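Beta-1,3-glucosyltransferase (Paecilomyces sp. J18, PDB 5JVV) belongs to the carbohydrate-active enzymes and is a single-domain fungal protein with four internal disulfides, built on a jelly-roll-like beta sandwich. Local coordinates at residues D23-P26 / F30-Y33. Sequence-based numbering, arbitrary orientation.
Sequences DRDP and FVHY
Tyr33 and Asp25 meet across the loop that joins strands 18-20 and 31-33 at one side of the beta sandwich. Strand 31-33 runs parallel to strand 70-77 in the mixed sheet, while residues 23-26 come back past its other edge in an antiparallel sense, pairing Asp23 with Tyr33 and Asp25 with Val31. The two backbones lie too far apart for a direct ladder, their CA atoms being 6.4 Å apart at Asp23 and Tyr33, and waters take the place of the rungs. One water donates to Asp23 O and accepts from Tyr33 N; a second accepts from Asp25 N and donates to Val31 O, the water oxygen lying 2.7 Å from Val31 O.

Beside this hydrated seam the side chains touch directly. Asp25 reaches toward the strand with CG anti to its own N (chi1 -177°), which brings the carboxylate up beside the tyrosine. Asp25 OD1 sits at the ring edge, 3.7 Å from Tyr33 CE2, and the carboxylate and ring planes are nearly perpendicular, 85° apart. Nearer the backbone along the same edge, Asp23 O lies in the ring plane, 3.9 Å from Tyr33 CD2. Val31 fills in next to this pair: its CG1 packs 3.5 Å from Asp25 CB, while its CG2 lies over the rim of one Tyr33 face.

The buried carboxylate is well satisfied. Thr27 OG1, Gly29 N and Thr246 OG1 all hydrogen-bond to OD2, so that Asp25 ties together its own turn and strand 240-247 and probably keeps its charge. These bonds limit rotation of the group. OD1 also bonds to a flanking residue of its own loop and faces the tyrosine edge, where a third water donates to Asp25 OD1 at 2.7 Å and also hydrogen-bonds to Tyr33 OH at 2.8 Å.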
ATOM      1  N   ASP A  23     -17.581  -3.845  -1.621  1.00 14.62           N
ATOM      2  CA  ASP A  23     -18.489  -3.377  -0.576  1.00 14.64           C
ATOM      3  C   ASP A  23     -18.081  -1.994  -0.067  1.00 15.19           C
ATOM      4  O   ASP A  23     -17.109  -1.405  -0.554  1.00 13.13           O
ATOM      5  CB  ASP A  23     -18.513  -4.372   0.578  1.00 21.68           C
ATOM      6  CG  ASP A  23     -19.168  -5.679   0.199  1.00 33.58           C
ATOM      7  OD1 ASP A  23     -20.159  -5.647  -0.561  1.00 37.08           O
ATOM      8  OD2 ASP A  23     -18.687  -6.736   0.657  1.00 36.29           O
ATOM      9  N   ARG A  24     -18.828  -1.482   0.910  1.00 14.86           N
ATOM     10  CA  ARG A  24     -18.500  -0.192   1.510  1.00 12.33           C
ATOM     11  C   ARG A  24     -17.112  -0.264   2.121  1.00 12.82           C
ATOM     12  O   ARG A  24     -16.721  -1.291   2.682  1.00 12.61           O
ATOM     13  CB  ARG A  24     -19.519   0.202   2.585  1.00 17.55           C
ATOM     14  CG  ARG A  24     -20.905   0.510   2.057  1.00 26.15           C
ATOM     15  CD  ARG A  24     -21.783   1.077   3.166  1.00 36.34           C
ATOM     16  NE  ARG A  24     -23.189   0.743   2.964  1.00 45.27           N
ATOM     17  CZ  ARG A  24     -23.769  -0.351   3.448  1.00 48.38           C
ATOM     18  NH1 ARG A  24     -23.061  -1.213   4.169  1.00 47.07           N
ATOM     19  NH2 ARG A  24     -25.055  -0.588   3.215  1.00 49.50           N
ATOM     20  N   ASP A  25     -16.360   0.825   1.995  1.00 11.95           N
ATOM     21  CA  ASP A  25     -14.983   0.852   2.492  1.00  8.88           C
ATOM     22  C   ASP A  25     -14.904   0.619   4.000  1.00  8.70           C
ATOM     23  O   ASP A  25     -15.521   1.356   4.770  1.00 11.82           O
ATOM     24  CB  ASP A  25     -14.347   2.200   2.168  1.00  9.25           C
ATOM     25  CG  ASP A  25     -12.893   2.266   2.581  1.00  9.13           C
ATOM     26  OD1 ASP A  25     -12.257   1.198   2.667  1.00 10.89           O
ATOM     27  OD2 ASP A  25     -12.383   3.379   2.832  1.00  9.92           O
ATOM     28  N   PRO A  26     -14.135  -0.399   4.432  1.00  9.02           N
ATOM     29  CA  PRO A  26     -13.975  -0.585   5.882  1.00 10.14           C
ATOM     30  C   PRO A  26     -13.339   0.628   6.571  1.00 11.64           C
ATOM     31  O   PRO A  26     -13.614   0.859   7.756  1.00 10.83           O
ATOM     32  CB  PRO A  26     -13.055  -1.800   5.969  1.00 11.32           C
ATOM     33  CG  PRO A  26     -13.379  -2.576   4.726  1.00 13.83           C
ATOM     34  CD  PRO A  26     -13.536  -1.513   3.673  1.00 11.51           C
ATOM     35  N   PHE A  30     -14.467   8.071   1.132  1.00  9.08           N
ATOM     36  CA  PHE A  30     -15.336   8.565   0.075  1.00  8.55           C
ATOM     37  C   PHE A  30     -14.928   7.873  -1.221  1.00  8.20           C
ATOM     38  O   PHE A  30     -14.396   8.498  -2.152  1.00  9.29           O
ATOM     39  CB  PHE A  30     -15.191  10.085  -0.028  1.00  8.81           C
ATOM     40  CG  PHE A  30     -16.138  10.736  -1.001  1.00  9.02           C
ATOM     41  CD1 PHE A  30     -17.503  10.788  -0.745  1.00 12.07           C
ATOM     42  CD2 PHE A  30     -15.654  11.326  -2.166  1.00  9.15           C
ATOM     43  CE1 PHE A  30     -18.361  11.403  -1.633  1.00 12.08           C
ATOM     44  CE2 PHE A  30     -16.507  11.943  -3.061  1.00 10.25           C
ATOM     45  CZ  PHE A  30     -17.865  11.987  -2.798  1.00 10.19           C
ATOM     46  N   VAL A  31     -15.166   6.564  -1.259  1.00  9.30           N
ATOM     47  CA  VAL A  31     -14.743   5.722  -2.371  1.00  7.72           C
ATOM     48  C   VAL A  31     -15.905   4.808  -2.734  1.00  8.29           C
ATOM     49  O   VAL A  31     -16.703   4.425  -1.874  1.00 10.75           O
ATOM     50  CB  VAL A  31     -13.507   4.864  -1.963  1.00  9.13           C
ATOM     51  CG1 VAL A  31     -13.879   3.865  -0.882  1.00  8.64           C
ATOM     52  CG2 VAL A  31     -12.912   4.159  -3.162  1.00  9.17           C
ATOM     53  N   HIS A  32     -15.991   4.462  -4.013  1.00  9.36           N
ATOM     54  CA  HIS A  32     -16.969   3.505  -4.495  1.00  9.83           C
ATOM     55  C   HIS A  32     -16.185   2.364  -5.126  1.00 11.85           C
ATOM     56  O   HIS A  32     -15.776   2.433  -6.288  1.00 11.84           O
ATOM     57  CB  HIS A  32     -17.888   4.172  -5.516  1.00  9.48           C
ATOM     58  CG  HIS A  32     -19.086   3.356  -5.903  1.00 13.22           C
ATOM     59  ND1 HIS A  32     -19.239   2.030  -5.566  1.00 21.39           N
ATOM     60  CD2 HIS A  32     -20.198   3.699  -6.599  1.00 17.45           C
ATOM     61  CE1 HIS A  32     -20.389   1.587  -6.041  1.00 20.76           C
ATOM     62  NE2 HIS A  32     -20.990   2.577  -6.671  1.00 23.50           N
ATOM     63  N   TYR A  33     -15.961   1.320  -4.345  1.00  8.90           N
ATOM     64  CA  TYR A  33     -15.217   0.170  -4.829  1.00  7.77           C
ATOM     65  C   TYR A  33     -16.110  -0.631  -5.773  1.00 12.67           C
ATOM     66  O   TYR A  33     -17.254  -0.954  -5.430  1.00 13.24           O
ATOM     67  CB  TYR A  33     -14.786  -0.685  -3.654  1.00 11.20           C
ATOM     68  CG  TYR A  33     -13.553  -0.193  -2.926  1.00  8.89           C
ATOM     69  CD1 TYR A  33     -12.459   0.327  -3.617  1.00  9.19           C
ATOM     70  CD2 TYR A  33     -13.474  -0.272  -1.543  1.00  9.23           C
ATOM     71  CE1 TYR A  33     -11.317   0.747  -2.931  1.00  9.52           C
ATOM     72  CE2 TYR A  33     -12.347   0.153  -0.857  1.00  9.29           C
ATOM     73  CZ  TYR A  33     -11.274   0.658  -1.559  1.00 10.36           C
ATOM     74  OH  TYR A  33     -10.145   1.060  -0.874  1.00  9.22           O
TER
HETATM   75  O   HOH W   1     -17.441   0.985  -1.778  1.00 13.90           O
HETATM   76  O   HOH W   2      -9.860   0.227   1.750  1.00 10.09           O
HETATM   77  O   HOH W   3     -17.462   3.021   0.357  1.00 12.24           O